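Local coordinates for protein DHC, diheme cytochrome c (Rhodobacter sphaeroides, PDB 2FWT) that carries electrons through two covalently bound c-type hemes and interacts with the oxygen-binding sphaeroides heme protein SHP, probably as its electron-transfer partner, at the heme c site. Sequence-based numbering; all coordinates share one arbitrary frame.

The heme c site. Residues 12-13, 16-17, 20, 25, 30, 33-34, 37, 40-41, 43-45, 59, 83-86, 109, 111. With HEC (heme c), chain B.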
loop_
_atom_site.group_PDB
_atom_site.type_symbol
_atom_site.label_atom_id
_atom_site.label_comp_id
_atom_site.label_asym_id
_atom_site.label_seq_id
_atom_site.Cartn_x
_atom_site.Cartn_y
_atom_site.Cartn_z
ATOM N N GLU A 12 8.679 7.930 4.484
ATOM C CA GLU A 12 8.234 8.584 3.276
ATOM C C GLU A 12 6.839 8.145 2.840
ATOM O O GLU A 12 6.138 8.907 2.168
ATOM C CB GLU A 12 9.203 8.332 2.119
ATOM C CG GLU A 12 10.610 8.889 2.362
ATOM C CD GLU A 12 10.759 10.386 2.199
ATOM O OE1 GLU A 12 9.812 11.129 1.812
ATOM O OE2 GLU A 12 11.909 10.830 2.465
ATOM N N CYS A 13 6.453 6.926 3.180
ATOM C CA CYS A 13 5.206 6.352 2.641
ATOM C C CYS A 13 4.062 6.389 3.676
ATOM O O CYS A 13 2.973 5.855 3.412
ATOM C CB CYS A 13 5.473 4.948 2.117
ATOM S SG CYS A 13 6.686 4.989 0.759
ATOM N N CYS A 16 0.910 10.519 3.651
ATOM C CA CYS A 16 -0.454 10.802 3.234
ATOM C C CYS A 16 -1.490 9.703 3.502
ATOM O O CYS A 16 -2.661 9.870 3.171
ATOM C CB CYS A 16 -0.468 11.067 1.756
ATOM S SG CYS A 16 0.600 12.418 1.185
ATOM N N HIS A 17 -1.042 8.587 4.051
ATOM C CA HIS A 17 -1.827 7.408 4.342
ATOM C C HIS A 17 -0.922 6.493 5.144
ATOM O O HIS A 17 0.251 6.839 5.399
ATOM C CB HIS A 17 -2.326 6.729 3.045
ATOM C CG HIS A 17 -1.271 6.482 1.991
ATOM N ND1 HIS A 17 -0.273 5.527 2.117
ATOM C CD2 HIS A 17 -1.165 6.965 0.722
ATOM C CE1 HIS A 17 0.425 5.481 0.983
ATOM N NE2 HIS A 17 -0.092 6.347 0.116
ATOM N N TYR A 20 1.811 1.118 3.699
ATOM C CA TYR A 20 1.320 -0.203 3.292
ATOM C C TYR A 20 2.435 -1.238 3.306
ATOM O O TYR A 20 3.509 -1.001 2.750
ATOM C CB TYR A 20 0.718 -0.154 1.897
ATOM C CG TYR A 20 -0.489 0.759 1.776
ATOM C CD1 TYR A 20 -0.447 1.916 1.000
ATOM C CD2 TYR A 20 -1.634 0.496 2.463
ATOM C CE1 TYR A 20 -1.556 2.751 0.893
ATOM C CE2 TYR A 20 -2.758 1.335 2.373
ATOM C CZ TYR A 20 -2.713 2.448 1.597
ATOM O OH TYR A 20 -3.810 3.269 1.516
ATOM N N LEU A 25 1.606 -6.371 -2.113
ATOM C CA LEU A 25 1.648 -6.268 -3.567
ATOM C C LEU A 25 2.826 -7.047 -4.131
ATOM O O LEU A 25 3.861 -7.212 -3.469
ATOM C CB LEU A 25 1.768 -4.798 -4.020
ATOM C CG LEU A 25 0.516 -3.918 -3.817
ATOM C CD1 LEU A 25 0.845 -2.492 -4.162
ATOM C CD2 LEU A 25 -0.616 -4.410 -4.700
ATOM N N TRP A 30 4.970 -2.753 -7.050
ATOM C CA TRP A 30 5.798 -1.767 -6.359
ATOM C C TRP A 30 6.708 -1.014 -7.325
ATOM O O TRP A 30 6.840 0.208 -7.232
ATOM C CB TRP A 30 6.605 -2.416 -5.263
ATOM C CG TRP A 30 5.811 -2.929 -4.084
ATOM C CD1 TRP A 30 5.819 -4.188 -3.602
ATOM C CD2 TRP A 30 4.934 -2.183 -3.238
ATOM N NE1 TRP A 30 5.014 -4.284 -2.546
ATOM C CE2 TRP A 30 4.464 -3.065 -2.272
ATOM C CE3 TRP A 30 4.502 -0.840 -3.209
ATOM C CZ2 TRP A 30 3.581 -2.677 -1.260
ATOM C CZ3 TRP A 30 3.633 -0.439 -2.189
ATOM C CH2 TRP A 30 3.189 -1.347 -1.229
ATOM N N LEU A 33 4.588 1.523 -9.264
ATOM C CA LEU A 33 4.230 2.649 -8.424
ATOM C C LEU A 33 5.445 3.564 -8.187
ATOM O O LEU A 33 5.359 4.803 -8.312
ATOM C CB LEU A 33 3.672 2.179 -7.082
ATOM C CG LEU A 33 2.212 1.772 -6.962
ATOM C CD1 LEU A 33 1.957 1.161 -5.596
ATOM C CD2 LEU A 33 1.282 2.973 -7.178
ATOM N N MET A 34 6.584 2.968 -7.869
ATOM C CA MET A 34 7.768 3.783 -7.556
ATOM C C MET A 34 8.327 4.539 -8.794
ATOM O O MET A 34 9.078 5.525 -8.672
ATOM C CB MET A 34 8.838 2.922 -6.894
ATOM C CG MET A 34 8.403 2.340 -5.554
ATOM S SD MET A 34 7.959 3.567 -4.304
ATOM C CE MET A 34 9.529 4.372 -4.001
ATOM N N LEU A 37 5.904 8.269 -9.213
ATOM C CA LEU A 37 5.469 8.979 -8.026
ATOM C C LEU A 37 4.973 10.418 -8.290
ATOM O O LEU A 37 4.176 10.922 -7.528
ATOM C CB LEU A 37 6.548 8.978 -6.959
ATOM C CG LEU A 37 6.821 7.599 -6.360
ATOM C CD1 LEU A 37 8.021 7.672 -5.422
ATOM C CD2 LEU A 37 5.543 7.085 -5.638
ATOM N N HIS A 40 0.988 10.014 -8.735
ATOM C CA HIS A 40 0.628 8.962 -7.787
ATOM C C HIS A 40 -0.797 9.254 -7.383
ATOM O O HIS A 40 -1.046 10.065 -6.504
ATOM C CB HIS A 40 1.560 9.059 -6.554
ATOM C CG HIS A 40 1.352 8.015 -5.493
ATOM N ND1 HIS A 40 1.774 6.711 -5.635
ATOM C CD2 HIS A 40 0.866 8.115 -4.227
ATOM C CE1 HIS A 40 1.502 6.047 -4.515
ATOM N NE2 HIS A 40 0.962 6.877 -3.632
ATOM N N PHE A 41 -1.733 8.607 -8.048
ATOM C CA PHE A 41 -3.137 8.730 -7.711
ATOM C C PHE A 41 -3.614 10.154 -7.574
ATOM O O PHE A 41 -4.378 10.473 -6.657
ATOM C CB PHE A 41 -3.469 7.943 -6.458
ATOM C CG PHE A 41 -3.055 6.531 -6.530
ATOM C CD1 PHE A 41 -1.957 6.081 -5.822
ATOM C CD2 PHE A 41 -3.742 5.638 -7.335
ATOM C CE1 PHE A 41 -1.564 4.766 -5.900
ATOM C CE2 PHE A 41 -3.341 4.315 -7.434
ATOM C CZ PHE A 41 -2.242 3.874 -6.708
ATOM N N GLU A 43 -1.704 12.815 -6.972
ATOM C CA GLU A 43 -0.843 13.625 -6.111
ATOM C C GLU A 43 0.619 13.442 -6.493
ATOM O O GLU A 43 0.995 12.441 -7.072
ATOM C CB GLU A 43 -1.043 13.276 -4.630
ATOM C CG GLU A 43 -2.532 13.303 -4.245
ATOM C CD GLU A 43 -2.830 13.646 -2.787
ATOM O OE1 GLU A 43 -1.939 13.567 -1.904
ATOM O OE2 GLU A 43 -4.002 13.989 -2.511
ATOM N N ASP A 44 1.420 14.450 -6.198
ATOM C CA ASP A 44 2.848 14.381 -6.427
ATOM C C ASP A 44 3.554 13.821 -5.199
ATOM O O ASP A 44 3.828 14.543 -4.223
ATOM C CB ASP A 44 3.402 15.763 -6.802
ATOM C CG ASP A 44 4.915 15.749 -7.043
ATOM O OD1 ASP A 44 5.551 14.689 -6.884
ATOM O OD2 ASP A 44 5.472 16.817 -7.384
ATOM N N ALA A 45 3.882 12.537 -5.263
ATOM C CA ALA A 45 4.570 11.842 -4.166
ATOM C C ALA A 45 6.075 11.677 -4.420
ATOM O O ALA A 45 6.747 10.899 -3.747
ATOM C CB ALA A 45 3.941 10.495 -3.927
ATOM N N LEU A 59 10.743 -2.703 -0.928
ATOM C CA LEU A 59 9.400 -3.158 -1.272
ATOM C C LEU A 59 9.473 -4.400 -2.142
ATOM O O LEU A 59 8.807 -5.408 -1.887
ATOM C CB LEU A 59 8.600 -2.043 -1.916
ATOM C CG LEU A 59 8.253 -0.846 -1.028
ATOM C CD1 LEU A 59 7.738 0.321 -1.882
ATOM C CD2 LEU A 59 7.249 -1.223 0.016
ATOM N N LEU A 83 -1.989 -1.544 -9.434
ATOM C CA LEU A 83 -1.384 -0.481 -8.672
ATOM C C LEU A 83 -1.967 -0.381 -7.261
ATOM O O LEU A 83 -1.398 0.335 -6.433
ATOM C CB LEU A 83 -1.562 0.858 -9.369
ATOM C CG LEU A 83 -0.492 1.388 -10.338
ATOM C CD1 LEU A 83 0.634 0.449 -10.633
ATOM C CD2 LEU A 83 -1.157 1.946 -11.599
ATOM N N ARG A 84 -3.089 -1.063 -6.998
ATOM C CA ARG A 84 -3.802 -0.895 -5.722
ATOM C C ARG A 84 -3.983 -2.242 -5.047
ATOM O O ARG A 84 -4.434 -3.215 -5.700
ATOM C CB ARG A 84 -5.187 -0.243 -5.919
ATOM C CG ARG A 84 -5.122 1.166 -6.348
ATOM C CD ARG A 84 -6.506 1.719 -6.555
ATOM N NE ARG A 84 -6.612 3.169 -6.784
ATOM C CZ ARG A 84 -6.756 4.115 -5.857
ATOM N NH1 ARG A 84 -6.682 3.848 -4.572
ATOM N NH2 ARG A 84 -6.916 5.376 -6.243
ATOM N N ILE A 85 -3.681 -2.274 -3.752
ATOM C CA ILE A 85 -4.040 -3.390 -2.901
ATOM C C ILE A 85 -5.566 -3.600 -2.955
ATOM O O ILE A 85 -6.055 -4.733 -3.055
ATOM C CB ILE A 85 -3.592 -3.145 -1.452
ATOM C CG1 ILE A 85 -2.050 -3.032 -1.363
ATOM C CG2 ILE A 85 -4.076 -4.277 -0.543
ATOM C CD1 ILE A 85 -1.580 -2.263 -0.138
ATOM N N SER A 86 -6.296 -2.490 -2.927
ATOM C CA SER A 86 -7.757 -2.485 -2.919
ATOM C C SER A 86 -8.397 -2.983 -4.217
ATOM O O SER A 86 -9.614 -3.132 -4.273
ATOM C CB SER A 86 -8.262 -1.084 -2.561
ATOM O OG SER A 86 -7.963 -0.140 -3.570
ATOM N N SER A 109 -12.797 5.787 1.378
ATOM C CA SER A 109 -12.042 5.031 0.384
ATOM C C SER A 109 -11.613 3.687 0.957
ATOM O O SER A 109 -11.218 3.588 2.128
ATOM C CB SER A 109 -10.785 5.807 -0.066
ATOM O OG SER A 109 -9.990 5.042 -0.959
ATOM N N SER A 111 -8.902 2.478 0.334
ATOM C CA SER A 111 -7.475 2.696 0.643
ATOM C C SER A 111 -7.238 2.984 2.130
ATOM O O SER A 111 -6.122 2.785 2.624
ATOM C CB SER A 111 -6.924 3.866 -0.165
ATOM O OG SER A 111 -7.186 3.695 -1.544
HETATM FE FE HEC B . 0.402 6.619 -1.777
HETATM C CHA HEC B . -2.593 5.330 -2.672
HETATM C CHB HEC B . 1.796 3.482 -1.896
HETATM C CHC HEC B . 3.379 7.885 -0.761
HETATM C CHD HEC B . -0.912 9.764 -1.801
HETATM N NA HEC B . -0.261 4.762 -2.170
HETATM C C1A HEC B . -1.558 4.443 -2.535
HETATM C C2A HEC B . -1.675 3.032 -2.761
HETATM C C3A HEC B . -0.453 2.508 -2.533
HETATM C C4A HEC B . 0.448 3.586 -2.155
HETATM C CMA HEC B . -0.050 1.049 -2.626
HETATM C CAA HEC B . -2.965 2.309 -3.165
HETATM C CBA HEC B . -3.886 2.038 -1.978
HETATM C CGA HEC B . -4.995 1.095 -2.403
HETATM O O1A HEC B . -4.753 -0.129 -2.416
HETATM O O2A HEC B . -6.121 1.563 -2.719
HETATM N NB HEC B . 2.238 5.835 -1.396
HETATM C C1B HEC B . 2.630 4.529 -1.581
HETATM C C2B HEC B . 4.055 4.433 -1.359
HETATM C C3B HEC B . 4.492 5.673 -1.058
HETATM C C4B HEC B . 3.342 6.553 -1.012
HETATM C CMB HEC B . 4.836 3.116 -1.562
HETATM C CAB HEC B . 5.931 6.157 -0.774
HETATM C CBB HEC B . 6.770 6.112 -1.864
HETATM N NC HEC B . 1.082 8.474 -1.349
HETATM C C1C HEC B . 2.359 8.781 -0.929
HETATM C C2C HEC B . 2.436 10.190 -0.646
HETATM C C3C HEC B . 1.252 10.731 -0.946
HETATM C C4C HEC B . 0.384 9.650 -1.381
HETATM C CMC HEC B . 3.698 10.904 -0.141
HETATM C CAC HEC B . 0.850 12.229 -0.858
HETATM C CBC HEC B . 1.614 13.167 -1.501
HETATM N ND HEC B . -1.393 7.388 -2.181
HETATM C C1D HEC B . -1.728 8.743 -2.168
HETATM C C2D HEC B . -3.104 8.913 -2.579
HETATM C C3D HEC B . -3.645 7.546 -2.854
HETATM C C4D HEC B . -2.518 6.662 -2.577
HETATM C CMD HEC B . -3.856 10.200 -2.755
HETATM C CAD HEC B . -5.061 7.231 -3.319
HETATM C CBD HEC B . -5.947 7.022 -2.083
HETATM C CGD HEC B . -7.389 6.785 -2.459
HETATM O O1D HEC B . -7.645 6.468 -3.646
HETATM O O2D HEC B . -8.269 6.909 -1.548
#
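His17 takes the crowded position between its backbone N and carbonyl carbon (chi1 50°), whereas His40 has CG anti to the backbone N (chi1 -178°), and the two imidazoles reach the heme c iron from opposite faces. They belong to a bis-histidine c-type cytochrome site built on a CXXCH motif, in which Cys13 and Cys16 attach the porphyrin by thioethers to CAB and CAC and His17 is the proximal ligand. The iron FE lies 2.0 Å from His17 NE2, and His40 NE2 lies opposite at an angle of 178°, making a near-octahedral centre. Tyr20 CE1 lies over the His17 imidazole, toward its rim, and Phe41 CD1 sits over the centre of the His40 ring. Phe41 lies roughly parallel to the porphyrin on the His40 side, its CD1 3.3 Å from the meso carbon CHA, while Tyr20 turns its CD1–CE1 edge to pyrrole A from the His17 side. Tyr20 is fixed at its tip, where OH donates to Ser111 O (2.6 Å) from above the carbonyl plane. On the His40 side, Ala45 CB rests on the face of pyrrole C.

Arg84 runs extended from CG to NE, then turns at right angles at its last torsion; its guanidinium, with Phe41 CD2 over one face, bridges the two propionates. Its NH1 bonds O2A of one (3.0 Å) and, with NH2, grips O1D of the other, all near the guanidinium plane; the NH2–O1D pair (2.9 Å) is a salt bridge. Replacing Arg84 with an alanine would probably loosen both carboxylates and leave their negative charge less well compensated. O2A also accepts from Ser86 OG and Ser111 OG, so three donors converge on this oxygen, and Ser86 N holds its partner O1A. Ser109 OG donates to O2D (2.6 Å) and accepts from Ser111 N. Along the pyrrole A/B edge, Trp30, held between Leu59 and Leu25, brings CZ3 against methyl CMB.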